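Local coordinates for beta-lactamase-like protein (Koribacter versatilis, PDB 6B9V) that cleaves diphosphate bonds, probably those of reactive FAD photoproducts, as a manganese-binding metallo-beta-lactamase-fold hydrolase of the PhnP family, at residues V158-T163 with P207-L212; T177-I182 with L196-L201; L201-H206 with S233-H238; S12-G17 with F229-H234. All blocks are in the same frame, centred on the assembly; numbering follows the deposited sequence.

Contact 1. Residues V158-T163 with P207-L212; sequences VIHGET and PTHSTL. With MN (manganese (II) ion), chain D; PO4 (phosphate ion), chain E.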
loop_
_atom_site.group_PDB
_atom_site.type_symbol
_atom_site.label_atom_id
_atom_site.label_comp_id
_atom_site.label_asym_id
_atom_site.label_seq_id
_atom_site.Cartn_x
_atom_site.Cartn_y
_atom_site.Cartn_z
ATOM N N VAL A 158 14.770 -3.295 -21.547
ATOM C CA VAL A 158 13.551 -3.157 -22.335
ATOM C C VAL A 158 13.154 -1.674 -22.379
ATOM O O VAL A 158 13.642 -0.869 -21.578
ATOM C CB VAL A 158 12.385 -4.024 -21.783
ATOM C CG1 VAL A 158 12.760 -5.518 -21.823
ATOM C CG2 VAL A 158 11.983 -3.626 -20.352
ATOM N N ILE A 159 12.286 -1.320 -23.325
ATOM C CA ILE A 159 11.884 0.069 -23.515
ATOM C C ILE A 159 10.444 0.283 -23.033
ATOM O O ILE A 159 9.520 -0.368 -23.502
ATOM C CB ILE A 159 12.022 0.482 -24.985
ATOM C CG1 ILE A 159 13.472 0.308 -25.435
ATOM C CG2 ILE A 159 11.567 1.933 -25.184
ATOM C CD1 ILE A 159 14.460 1.142 -24.627
ATOM N N HIS A 160 10.296 1.199 -22.076
ATOM C CA HIS A 160 9.050 1.502 -21.373
ATOM C C HIS A 160 8.664 2.884 -21.882
ATOM O O HIS A 160 9.041 3.904 -21.295
ATOM C CB HIS A 160 9.290 1.465 -19.848
ATOM C CG HIS A 160 8.055 1.581 -18.992
ATOM N ND1 HIS A 160 6.784 1.353 -19.462
ATOM C CD2 HIS A 160 7.931 1.843 -17.663
ATOM C CE1 HIS A 160 5.915 1.493 -18.463
ATOM N NE2 HIS A 160 6.583 1.793 -17.370
ATOM N N GLY A 161 7.997 2.898 -23.037
ATOM C CA GLY A 161 7.686 4.125 -23.762
ATOM C C GLY A 161 8.885 4.639 -24.542
ATOM O O GLY A 161 9.126 4.240 -25.676
ATOM N N GLU A 162 9.626 5.557 -23.941
ATOM C CA GLU A 162 10.951 5.887 -24.450
ATOM C C GLU A 162 12.021 5.789 -23.354
ATOM O O GLU A 162 13.169 6.182 -23.575
ATOM C CB GLU A 162 10.952 7.286 -25.075
ATOM C CG GLU A 162 10.565 8.395 -24.122
ATOM C CD GLU A 162 10.373 9.723 -24.835
ATOM O OE1 GLU A 162 10.701 9.802 -26.042
ATOM O OE2 GLU A 162 9.890 10.682 -24.191
ATOM N N THR A 163 11.654 5.256 -22.186
ATOM C CA THR A 163 12.617 5.118 -21.088
ATOM C C THR A 163 13.183 3.698 -21.019
ATOM O O THR A 163 12.414 2.759 -20.981
ATOM C CB THR A 163 11.955 5.453 -19.733
ATOM O OG1 THR A 163 11.449 6.794 -19.765
ATOM C CG2 THR A 163 12.941 5.291 -18.569
ATOM N N PRO A 207 0.821 3.731 -24.968
ATOM C CA PRO A 207 2.150 4.315 -25.200
ATOM C C PRO A 207 3.322 3.630 -24.461
ATOM O O PRO A 207 4.438 3.686 -24.968
ATOM C CB PRO A 207 1.983 5.758 -24.705
ATOM C CG PRO A 207 0.518 6.046 -24.910
ATOM C CD PRO A 207 -0.166 4.752 -24.547
ATOM N N THR A 208 3.101 3.016 -23.302
ATOM C CA THR A 208 4.245 2.513 -22.535
ATOM C C THR A 208 4.150 1.040 -22.174
ATOM O O THR A 208 5.046 0.511 -21.509
ATOM C CB THR A 208 4.462 3.328 -21.225
ATOM O OG1 THR A 208 3.310 3.216 -20.391
ATOM C CG2 THR A 208 4.718 4.807 -21.537
ATOM N N HIS A 209 3.081 0.371 -22.619
ATOM C CA HIS A 209 2.893 -1.045 -22.301
ATOM C C HIS A 209 2.670 -1.838 -23.591
ATOM O O HIS A 209 2.660 -1.266 -24.676
ATOM C CB HIS A 209 1.728 -1.234 -21.308
ATOM C CG HIS A 209 2.041 -0.769 -19.918
ATOM N ND1 HIS A 209 2.628 -1.587 -18.970
ATOM C CD2 HIS A 209 1.865 0.435 -19.306
ATOM C CE1 HIS A 209 2.799 -0.915 -17.846
ATOM N NE2 HIS A 209 2.341 0.311 -18.020
ATOM N N SER A 210 2.542 -3.154 -23.477
ATOM C CA SER A 210 2.342 -4.013 -24.643
ATOM C C SER A 210 0.911 -4.547 -24.643
ATOM O O SER A 210 0.358 -4.796 -23.571
ATOM C CB SER A 210 3.345 -5.175 -24.637
ATOM O OG SER A 210 3.203 -5.965 -25.800
ATOM N N THR A 211 0.325 -4.723 -25.829
ATOM C CA THR A 211 -1.004 -5.311 -25.952
ATOM C C THR A 211 -0.948 -6.824 -25.900
ATOM O O THR A 211 0.112 -7.431 -26.089
ATOM C CB THR A 211 -1.704 -4.920 -27.274
ATOM O OG1 THR A 211 -0.986 -5.483 -28.384
ATOM C CG2 THR A 211 -1.773 -3.410 -27.412
ATOM N N LEU A 212 -2.106 -7.423 -25.667
ATOM C CA LEU A 212 -2.243 -8.876 -25.698
ATOM C C LEU A 212 -1.697 -9.435 -27.008
ATOM O O LEU A 212 -0.910 -10.385 -27.004
ATOM C CB LEU A 212 -3.718 -9.279 -25.520
ATOM C CG LEU A 212 -4.007 -10.750 -25.217
ATOM C CD1 LEU A 212 -3.474 -11.122 -23.835
ATOM C CD2 LEU A 212 -5.504 -11.022 -25.303
HETATM MN MN MN D . 6.088 1.587 -15.192
HETATM P P PO4 E . 3.233 1.950 -14.959
HETATM O O1 PO4 E . 4.275 1.341 -14.014
HETATM O O2 PO4 E . 2.121 0.970 -15.225
HETATM O O3 PO4 E . 3.875 2.308 -16.280
HETATM O O4 PO4 E . 2.626 3.185 -14.319
#
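His160 and His209 meet edge to face beside a manganese ion, CE1 of His160 lying over one face of the His209 ring, toward its rim, with the ring planes 74° apart. His160 NE2 binds the metal at 2.2 Å. His209 is not a ligand of this ion; its NE2 instead donates to two oxygens of the bound phosphate, at 2.9 Å to O2 and 3.1 Å to O3. O1 and O3 of the phosphate also coordinate the manganese, so ion and imidazole hold the anion together. His78, His80 and Asp178 complete the protein ligands of this metal site.

Behind this first shell stands the backbone of 207-212. His160 CG is anti to the backbone N (chi1 -172°), and ND1 of the ring donates to Thr208 O at 2.8 Å. The acceptor lies in the imidazole plane, so the bond, with the metal at NE2, helps fix the ring's rotation. Thr208 CG2 rests 3.8 Å from Gly161 CA, where even a CB would come too close to the methyl; the positive phi of Gly161 also suits glycine. His209 ND1 is hydrogen-bonded to Asp199 OD2.

Histidine suits both places because its two nitrogens can serve a first-shell and a second-shell partner at once. The phosphate probably came from the crystallisation liquor, yet the way it is held is consistent with recognition of a substrate phosphate.

Contact 2. Residues T177-I182 with L196-L201; sequences TDFSSI and LFLDAL. With MN (manganese (II) ion), chain D; MN (manganese (II) ion), chain C.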
loop_
_atom_site.group_PDB
_atom_site.type_symbol
_atom_site.label_atom_id
_atom_site.label_comp_id
_atom_site.label_asym_id
_atom_site.label_seq_id
_atom_site.Cartn_x
_atom_site.Cartn_y
_atom_site.Cartn_z
ATOM N N THR A 177 8.500 -6.846 -17.291
ATOM C CA THR A 177 7.239 -6.118 -17.158
ATOM C C THR A 177 7.424 -4.681 -17.628
ATOM O O THR A 177 8.563 -4.233 -17.804
ATOM C CB THR A 177 6.724 -6.153 -15.701
ATOM O OG1 THR A 177 5.439 -5.522 -15.637
ATOM C CG2 THR A 177 7.708 -5.451 -14.753
ATOM N N ASP A 178 6.310 -3.969 -17.845
ATOM C CA ASP A 178 6.348 -2.543 -18.184
ATOM C C ASP A 178 7.227 -2.249 -19.400
ATOM O O ASP A 178 8.178 -1.462 -19.324
ATOM C CB ASP A 178 6.838 -1.709 -16.993
ATOM C CG ASP A 178 5.848 -1.706 -15.819
ATOM O OD1 ASP A 178 5.254 -0.646 -15.520
ATOM O OD2 ASP A 178 5.676 -2.766 -15.211
ATOM N N PHE A 179 6.936 -2.885 -20.523
ATOM C CA PHE A 179 7.636 -2.507 -21.745
ATOM C C PHE A 179 6.636 -2.282 -22.848
ATOM O O PHE A 179 5.560 -2.910 -22.865
ATOM C CB PHE A 179 8.658 -3.571 -22.186
ATOM C CG PHE A 179 8.036 -4.877 -22.607
ATOM C CD1 PHE A 179 7.582 -5.064 -23.910
ATOM C CD2 PHE A 179 7.918 -5.923 -21.703
ATOM C CE1 PHE A 179 6.995 -6.267 -24.294
ATOM C CE2 PHE A 179 7.348 -7.136 -22.081
ATOM C CZ PHE A 179 6.868 -7.302 -23.375
ATOM N N SER A 180 7.011 -1.391 -23.755
ATOM C CA SER A 180 6.301 -1.219 -25.015
ATOM C C SER A 180 7.090 -1.892 -26.131
ATOM O O SER A 180 6.528 -2.249 -27.161
ATOM C CB SER A 180 6.067 0.263 -25.316
ATOM O OG SER A 180 7.248 1.040 -25.176
ATOM N N SER A 181 8.391 -2.074 -25.938
ATOM C CA SER A 181 9.178 -2.818 -26.933
ATOM C C SER A 181 10.443 -3.418 -26.322
ATOM O O SER A 181 10.899 -3.007 -25.241
ATOM C CB SER A 181 9.541 -1.932 -28.132
ATOM O OG SER A 181 10.428 -0.882 -27.777
ATOM N N ILE A 182 10.977 -4.419 -27.012
ATOM C CA ILE A 182 12.174 -5.114 -26.580
ATOM C C ILE A 182 13.199 -5.064 -27.699
ATOM O O ILE A 182 12.950 -5.568 -28.806
ATOM C CB ILE A 182 11.877 -6.577 -26.202
ATOM C CG1 ILE A 182 10.776 -6.651 -25.137
ATOM C CG2 ILE A 182 13.144 -7.262 -25.697
ATOM C CD1 ILE A 182 10.280 -8.065 -24.868
ATOM N N LEU A 196 8.696 -17.672 -19.071
ATOM C CA LEU A 196 8.854 -16.267 -19.455
ATOM C C LEU A 196 7.647 -15.424 -19.027
ATOM O O LEU A 196 6.503 -15.788 -19.303
ATOM C CB LEU A 196 9.053 -16.154 -20.966
ATOM C CG LEU A 196 9.062 -14.743 -21.565
ATOM C CD1 LEU A 196 10.242 -13.935 -21.038
ATOM C CD2 LEU A 196 9.096 -14.830 -23.093
ATOM N N PHE A 197 7.898 -14.313 -18.343
ATOM C CA PHE A 197 6.826 -13.355 -18.057
ATOM C C PHE A 197 6.953 -12.154 -18.986
ATOM O O PHE A 197 8.042 -11.623 -19.157
ATOM C CB PHE A 197 6.856 -12.893 -16.595
ATOM C CG PHE A 197 6.183 -13.858 -15.641
ATOM C CD1 PHE A 197 6.764 -15.081 -15.358
ATOM C CD2 PHE A 197 4.979 -13.528 -15.025
ATOM C CE1 PHE A 197 6.148 -15.982 -14.493
ATOM C CE2 PHE A 197 4.347 -14.423 -14.160
ATOM C CZ PHE A 197 4.933 -15.650 -13.892
ATOM N N LEU A 198 5.838 -11.753 -19.593
ATOM C CA LEU A 198 5.761 -10.537 -20.400
ATOM C C LEU A 198 4.614 -9.656 -19.939
ATOM O O LEU A 198 3.581 -10.148 -19.513
ATOM C CB LEU A 198 5.550 -10.855 -21.890
ATOM C CG LEU A 198 6.606 -11.719 -22.582
ATOM C CD1 LEU A 198 6.156 -12.020 -24.031
ATOM C CD2 LEU A 198 7.958 -11.022 -22.574
ATOM N N ASP A 199 4.811 -8.353 -20.078
ATOM C CA ASP A 199 3.755 -7.340 -19.955
ATOM C C ASP A 199 2.612 -7.606 -20.949
ATOM O O ASP A 199 2.869 -7.820 -22.136
ATOM C CB ASP A 199 4.406 -5.965 -20.220
ATOM C CG ASP A 199 3.448 -4.796 -20.084
ATOM O OD1 ASP A 199 2.578 -4.613 -20.957
ATOM O OD2 ASP A 199 3.603 -4.029 -19.113
ATOM N N ALA A 200 1.360 -7.623 -20.483
ATOM C CA ALA A 200 0.218 -7.503 -21.410
ATOM C C ALA A 200 -0.905 -6.748 -20.703
ATOM O O ALA A 200 -1.628 -7.303 -19.862
ATOM C CB ALA A 200 -0.260 -8.887 -21.916
ATOM N N LEU A 201 -1.016 -5.464 -21.029
ATOM C CA LEU A 201 -1.881 -4.562 -20.286
ATOM C C LEU A 201 -3.344 -4.697 -20.666
ATOM O O LEU A 201 -4.214 -4.735 -19.798
ATOM C CB LEU A 201 -1.433 -3.116 -20.497
ATOM C CG LEU A 201 -2.298 -2.020 -19.867
ATOM C CD1 LEU A 201 -2.108 -2.040 -18.331
ATOM C CD2 LEU A 201 -1.958 -0.641 -20.452
HETATM MN MN MN D . 6.088 1.587 -15.192
HETATM MN MN MN C . 3.951 -0.772 -13.754
#
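The Phe179 ring overlaps the backbone N and CB of Asp199 and the side chain of Leu198, CE2 of Phe179 coming within 3.5 Å of Asp199 N and CZ within 4.0 Å of Leu198 CD2. This is the metal-binding edge of a metallo-beta-lactamase fold: the loop after strand 173-176 supplies the bridging aspartate, and the adjacent parallel strand 195-199 lies against it. Phe179 CG sits between the backbone N and the carbonyl carbon (chi1 66°), and it is CE2 and CZ that make the contact with the strand. Ile182 CD1 lies over one face of the ring, offset toward its rim, and also approaches Leu198. Ile218 of helix 212-222 touches both Phe179 and Leu198, so flat and branched apolar groups fill the space between loop, strand and helix.

At the polar end, the CB of Asp199 points toward the loop, and with CG anti to the backbone N (chi1 -178°) OD2 comes to Asp178 N, accepting a weak bond at 3.0 Å. The stronger partner of OD2 is ND1 of His209; OD1 accepts from Ser210 N. Asp199 is thus a second-shell residue, bonded firmly to the imidazole of His209 and only weakly to the backbone of a metal ligand. A carboxylate suits position 178 because one oxygen can serve two cations: Asp178 OD1 lies 2.2 Å from one manganese and 2.4 Å from the other.

Contact 3. Residues L201-H206 with S233-H238; sequences LRHKPH and SHDLPH. With ZN (zinc ion), chain F.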
loop_
_atom_site.group_PDB
_atom_site.type_symbol
_atom_site.label_atom_id
_atom_site.label_comp_id
_atom_site.label_asym_id
_atom_site.label_seq_id
_atom_site.Cartn_x
_atom_site.Cartn_y
_atom_site.Cartn_z
ATOM N N LEU A 201 -1.016 -5.464 -21.029
ATOM C CA LEU A 201 -1.881 -4.562 -20.286
ATOM C C LEU A 201 -3.344 -4.697 -20.666
ATOM O O LEU A 201 -4.214 -4.735 -19.798
ATOM C CB LEU A 201 -1.433 -3.116 -20.497
ATOM C CG LEU A 201 -2.298 -2.020 -19.867
ATOM C CD1 LEU A 201 -2.108 -2.040 -18.331
ATOM C CD2 LEU A 201 -1.958 -0.641 -20.452
ATOM N N ARG A 202 -3.614 -4.727 -21.968
ATOM C CA ARG A 202 -4.972 -4.586 -22.480
ATOM C C ARG A 202 -4.967 -4.902 -23.974
ATOM O O ARG A 202 -3.922 -5.241 -24.526
ATOM C CB ARG A 202 -5.486 -3.175 -22.221
ATOM C CG ARG A 202 -4.789 -2.114 -23.088
ATOM C CD ARG A 202 -5.126 -0.695 -22.641
ATOM N NE ARG A 202 -4.656 0.315 -23.596
ATOM C CZ ARG A 202 -4.857 1.629 -23.455
ATOM N NH1 ARG A 202 -5.518 2.092 -22.402
ATOM N NH2 ARG A 202 -4.410 2.486 -24.369
ATOM N N HIS A 203 -6.119 -4.786 -24.628
ATOM C CA HIS A 203 -6.204 -5.083 -26.049
ATOM C C HIS A 203 -5.658 -3.951 -26.936
ATOM O O HIS A 203 -5.000 -4.213 -27.943
ATOM C CB HIS A 203 -7.656 -5.386 -26.436
ATOM C CG HIS A 203 -8.163 -6.697 -25.919
ATOM N ND1 HIS A 203 -7.857 -7.902 -26.516
ATOM C CD2 HIS A 203 -8.983 -6.991 -24.883
ATOM C CE1 HIS A 203 -8.453 -8.882 -25.860
ATOM N NE2 HIS A 203 -9.146 -8.357 -24.868
ATOM N N LYS A 204 -5.943 -2.706 -26.564
ATOM C CA LYS A 204 -5.657 -1.535 -27.413
ATOM C C LYS A 204 -4.236 -1.010 -27.168
ATOM O O LYS A 204 -3.769 -1.014 -26.025
ATOM C CB LYS A 204 -6.686 -0.427 -27.136
ATOM C CG LYS A 204 -6.576 0.823 -28.001
ATOM C CD LYS A 204 -7.387 1.977 -27.405
ATOM C CE LYS A 204 -7.442 3.183 -28.337
ATOM N NZ LYS A 204 -8.339 4.267 -27.819
ATOM N N PRO A 205 -3.546 -0.563 -28.234
ATOM C CA PRO A 205 -2.180 -0.048 -28.075
ATOM C C PRO A 205 -2.076 1.022 -26.993
ATOM O O PRO A 205 -2.954 1.869 -26.900
ATOM C CB PRO A 205 -1.859 0.527 -29.466
ATOM C CG PRO A 205 -2.637 -0.332 -30.399
ATOM C CD PRO A 205 -3.931 -0.667 -29.655
ATOM N N HIS A 206 -1.036 0.934 -26.163
ATOM C CA HIS A 206 -0.792 1.875 -25.070
ATOM C C HIS A 206 0.618 2.438 -25.258
ATOM O O HIS A 206 1.516 1.716 -25.684
ATOM C CB HIS A 206 -0.941 1.179 -23.695
ATOM C CG HIS A 206 -0.802 2.109 -22.528
ATOM N ND1 HIS A 206 0.423 2.456 -21.989
ATOM C CD2 HIS A 206 -1.732 2.770 -21.796
ATOM C CE1 HIS A 206 0.240 3.293 -20.982
ATOM N NE2 HIS A 206 -1.059 3.505 -20.845
ATOM N N SER A 233 -4.691 -5.343 -16.848
ATOM C CA SER A 233 -5.735 -4.375 -16.470
ATOM C C SER A 233 -7.138 -4.988 -16.518
ATOM O O SER A 233 -7.311 -6.133 -16.944
ATOM C CB SER A 233 -5.686 -3.156 -17.402
ATOM O OG SER A 233 -6.303 -3.465 -18.646
ATOM N N HIS A 234 -8.155 -4.227 -16.102
ATOM C CA HIS A 234 -9.522 -4.746 -16.139
ATOM C C HIS A 234 -10.062 -4.947 -17.558
ATOM O O HIS A 234 -11.175 -5.447 -17.758
ATOM C CB HIS A 234 -10.471 -3.844 -15.302
ATOM C CG HIS A 234 -10.600 -2.427 -15.777
ATOM N ND1 HIS A 234 -11.658 -1.599 -15.461
ATOM C CD2 HIS A 234 -9.814 -1.710 -16.623
ATOM C CE1 HIS A 234 -11.497 -0.428 -16.049
ATOM N NE2 HIS A 234 -10.387 -0.469 -16.761
ATOM N N ASP A 235 -9.258 -4.596 -18.550
ATOM C CA ASP A 235 -9.631 -4.832 -19.940
ATOM C C ASP A 235 -9.630 -6.317 -20.299
ATOM O O ASP A 235 -10.230 -6.703 -21.297
ATOM C CB ASP A 235 -8.676 -4.085 -20.881
ATOM C CG ASP A 235 -9.268 -3.859 -22.259
ATOM O OD1 ASP A 235 -10.388 -3.314 -22.329
ATOM O OD2 ASP A 235 -8.619 -4.231 -23.269
ATOM N N LEU A 236 -8.936 -7.139 -19.507
ATOM C CA LEU A 236 -8.742 -8.550 -19.844
ATOM C C LEU A 236 -9.350 -9.505 -18.807
ATOM O O LEU A 236 -8.776 -9.698 -17.730
ATOM C CB LEU A 236 -7.242 -8.850 -19.993
ATOM C CG LEU A 236 -6.441 -8.005 -20.993
ATOM C CD1 LEU A 236 -4.942 -8.305 -20.925
ATOM C CD2 LEU A 236 -6.947 -8.255 -22.383
ATOM N N PRO A 237 -10.497 -10.124 -19.137
ATOM C CA PRO A 237 -11.135 -11.126 -18.265
ATOM C C PRO A 237 -10.250 -12.359 -18.159
ATOM O O PRO A 237 -9.746 -12.806 -19.188
ATOM C CB PRO A 237 -12.452 -11.455 -18.990
ATOM C CG PRO A 237 -12.631 -10.372 -20.018
ATOM C CD PRO A 237 -11.252 -9.926 -20.387
ATOM N N HIS A 238 -10.058 -12.915 -16.968
ATOM C CA HIS A 238 -9.021 -13.940 -16.827
ATOM C C HIS A 238 -9.334 -15.215 -17.620
ATOM O O HIS A 238 -8.588 -15.596 -18.534
ATOM C CB HIS A 238 -8.791 -14.288 -15.351
ATOM C CG HIS A 238 -7.668 -15.258 -15.140
ATOM N ND1 HIS A 238 -6.346 -14.870 -15.124
ATOM C CD2 HIS A 238 -7.673 -16.603 -14.972
ATOM C CE1 HIS A 238 -5.580 -15.935 -14.961
ATOM N NE2 HIS A 238 -6.362 -16.999 -14.845
HETATM ZN ZN ZN F . -13.334 -2.051 -14.374
HETATM O O HOH W 1 -7.964 -2.055 -24.718
#
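The His203 ring carries Leu236 CD2 over one face, offset toward the rim and 3.6 Å from the ring centroid, a CH-pi contact; Asp235 OD2 lies at its edge, near the ring plane. The other flat group, the guanidinium of Arg202, has His206 CD2 over its centre on one face, while Lys204 O lies at its edge and accepts from NE. Arg202 NH2 donates to Pro205 O at 3.0 Å. An extended arginine suits this loop because its in-plane N-H groups can bind two carbonyls of the turning chain.

Asp235 OD2 takes the backbone N-H of His203 in a nearly straight bond of 2.9 Å (170° at the hydrogen), and a water links the same oxygen to Lys204 N. The CB of Asp235 points toward the other loop, with CG anti to the backbone N (chi1 -159°). Ser233 binds twice to one acceptor: its OG donates to Leu201 O at 2.7 Å and its N at 3.0 Å, the latter in the carbonyl plane on a lone pair. The same OG accepts from Asp235 N, forming an ST turn inside the type I turn Ser233-Leu236, a dual role that a small hydroxyl fills well.

His234, within that turn, binds zinc together with Cys23, Cys25 and Cys28. The contact joins the loop between strand 195-199 and helix 212-222 to the loop that runs from strand 226-230 into helix 238-244.

Contact 4. Residues S12-G17 with F229-H234; sequences SGTSMG and FTHISH. With ZN (zinc ion), chain F; MN (manganese (II) ion), chain C.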
loop_
_atom_site.group_PDB
_atom_site.type_symbol
_atom_site.label_atom_id
_atom_site.label_comp_id
_atom_site.label_asym_id
_atom_site.label_seq_id
_atom_site.Cartn_x
_atom_site.Cartn_y
_atom_site.Cartn_z
ATOM N N SER A 12 -0.284 -9.736 -10.179
ATOM C CA SER A 12 -0.310 -9.876 -11.634
ATOM C C SER A 12 -0.997 -8.683 -12.301
ATOM O O SER A 12 -1.227 -8.682 -13.509
ATOM C CB SER A 12 -1.020 -11.183 -12.018
ATOM O OG SER A 12 -2.377 -11.178 -11.574
ATOM N N GLY A 13 -1.330 -7.660 -11.516
ATOM C CA GLY A 13 -2.173 -6.589 -12.016
ATOM C C GLY A 13 -1.433 -5.334 -12.472
ATOM O O GLY A 13 -0.225 -5.202 -12.297
ATOM N N THR A 14 -2.182 -4.406 -13.051
ATOM C CA THR A 14 -1.641 -3.131 -13.506
ATOM C C THR A 14 -1.491 -2.138 -12.326
ATOM O O THR A 14 -1.690 -2.507 -11.155
ATOM C CB THR A 14 -2.536 -2.517 -14.625
ATOM O OG1 THR A 14 -1.876 -1.380 -15.185
ATOM C CG2 THR A 14 -3.915 -2.101 -14.071
ATOM N N SER A 15 -1.155 -0.886 -12.637
ATOM C CA SER A 15 -0.746 0.073 -11.599
ATOM C C SER A 15 -1.857 0.398 -10.604
ATOM O O SER A 15 -1.591 0.637 -9.427
ATOM C CB SER A 15 -0.240 1.369 -12.242
ATOM O OG SER A 15 -1.287 1.998 -12.953
ATOM N N MET A 16 -3.095 0.410 -11.044
ATOM C CA MET A 16 -4.216 0.621 -10.151
ATOM C C MET A 16 -4.888 -0.700 -9.696
ATOM O O MET A 16 -5.869 -0.689 -9.001
ATOM C CB MET A 16 -5.227 1.569 -10.786
ATOM C CG MET A 16 -4.820 3.030 -10.800
ATOM S SD MET A 16 -4.362 3.867 -9.188
ATOM C CE MET A 16 -5.598 3.436 -7.884
ATOM N N GLY A 17 -4.289 -1.804 -10.108
ATOM C CA GLY A 17 -4.768 -3.116 -9.703
ATOM C C GLY A 17 -6.039 -3.511 -10.434
ATOM O O GLY A 17 -6.542 -2.740 -11.252
ATOM N N PHE A 229 1.535 -13.817 -18.947
ATOM C CA PHE A 229 1.410 -12.374 -19.064
ATOM C C PHE A 229 1.103 -11.749 -17.705
ATOM O O PHE A 229 0.391 -12.336 -16.875
ATOM C CB PHE A 229 0.320 -11.984 -20.060
ATOM C CG PHE A 229 0.617 -12.373 -21.495
ATOM C CD1 PHE A 229 1.921 -12.574 -21.932
ATOM C CD2 PHE A 229 -0.417 -12.531 -22.401
ATOM C CE1 PHE A 229 2.186 -12.923 -23.269
ATOM C CE2 PHE A 229 -0.164 -12.881 -23.738
ATOM C CZ PHE A 229 1.135 -13.073 -24.167
ATOM N N THR A 230 1.604 -10.541 -17.496
ATOM C CA THR A 230 1.372 -9.867 -16.207
ATOM C C THR A 230 1.150 -8.373 -16.456
ATOM O O THR A 230 1.118 -7.938 -17.615
ATOM C CB THR A 230 2.552 -10.124 -15.240
ATOM O OG1 THR A 230 2.246 -9.622 -13.929
ATOM C CG2 THR A 230 3.841 -9.463 -15.765
ATOM N N HIS A 231 0.981 -7.599 -15.383
ATOM C CA HIS A 231 0.644 -6.164 -15.443
ATOM C C HIS A 231 -0.730 -5.957 -16.104
ATOM O O HIS A 231 -0.973 -4.972 -16.790
ATOM C CB HIS A 231 1.722 -5.363 -16.180
ATOM C CG HIS A 231 1.885 -3.967 -15.660
ATOM N ND1 HIS A 231 0.928 -2.994 -15.836
ATOM C CD2 HIS A 231 2.887 -3.390 -14.956
ATOM C CE1 HIS A 231 1.337 -1.869 -15.269
ATOM N NE2 HIS A 231 2.512 -2.089 -14.712
ATOM N N ILE A 232 -1.638 -6.876 -15.808
ATOM C CA ILE A 232 -2.922 -6.989 -16.494
ATOM C C ILE A 232 -3.968 -6.012 -15.947
ATOM O O ILE A 232 -4.115 -5.892 -14.732
ATOM C CB ILE A 232 -3.465 -8.419 -16.359
ATOM C CG1 ILE A 232 -2.510 -9.418 -17.038
ATOM C CG2 ILE A 232 -4.888 -8.524 -16.925
ATOM C CD1 ILE A 232 -2.645 -10.823 -16.496
ATOM N N SER A 233 -4.691 -5.343 -16.848
ATOM C CA SER A 233 -5.735 -4.375 -16.470
ATOM C C SER A 233 -7.138 -4.988 -16.518
ATOM O O SER A 233 -7.311 -6.133 -16.944
ATOM C CB SER A 233 -5.686 -3.156 -17.402
ATOM O OG SER A 233 -6.303 -3.465 -18.646
ATOM N N HIS A 234 -8.155 -4.227 -16.102
ATOM C CA HIS A 234 -9.522 -4.746 -16.139
ATOM C C HIS A 234 -10.062 -4.947 -17.558
ATOM O O HIS A 234 -11.175 -5.447 -17.758
ATOM C CB HIS A 234 -10.471 -3.844 -15.302
ATOM C CG HIS A 234 -10.600 -2.427 -15.777
ATOM N ND1 HIS A 234 -11.658 -1.599 -15.461
ATOM C CD2 HIS A 234 -9.814 -1.710 -16.623
ATOM C CE1 HIS A 234 -11.497 -0.428 -16.049
ATOM N NE2 HIS A 234 -10.387 -0.469 -16.761
HETATM ZN ZN ZN F . -13.334 -2.051 -14.374
HETATM MN MN MN C . 3.951 -0.772 -13.754
HETATM O O HOH W 2 -7.524 -2.245 -13.920
#
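Thr14 and His231 cross at an oblique angle, with Thr14 OG1 at the edge of the imidazole, near its plane and 3.3 Å from CE1, while Gly13 O lies over one face toward the rim. The OG1 of Thr14 is anti to the backbone N (chi1 -171°), and its CG2 branch goes instead to Ser233, 3.8 Å from the CA. A beta-branched threonine can thus meet the ring with oxygen and the next backbone with methyl. Gly13 and Ile232 form a single beta bridge, Gly13 CA making a C-H...O contact with Ile232 O.

Ile232 N donates to Ser12 O at 3.0 Å and almost straight (172°); Thr14 N returns a weak bond to Ile232 O. His231 CA makes a C-H...O contact with Gly13 O, a buried carbonyl with no conventional donor in the model. Beyond the bridge, a water joins Gly17 O to His234 N.

His231 NE2 binds manganese at 2.2 Å, in a site shared with Asp82, His83 and Asp178. The loop after strand 2-9 flanks the ring at edge and face and probably helps to orient its metal-binding nitrogen.

Contacts 1, 2 and 4 border the two-manganese site, and contact 3 extends the set toward the zinc. Contacts 1 and 2 have centres about 7 Å apart and both touch the same manganese; His209 ND1 of contact 1 donates to Asp199 OD2 of contact 2 at 2.6 Å, a probable hydrogen bond. Contact 2 meets contact 4 at the other manganese, to which Asp178 and His231 both bind. Contacts 3 and 4, centres about 8 Å apart, share Ser233 and His234; with His231 on manganese and His234 on zinc, a short run of chain connects the two sites. Leu201, shared by contacts 2 and 3, packs its CD1 3.2 Å from Thr14 OG1.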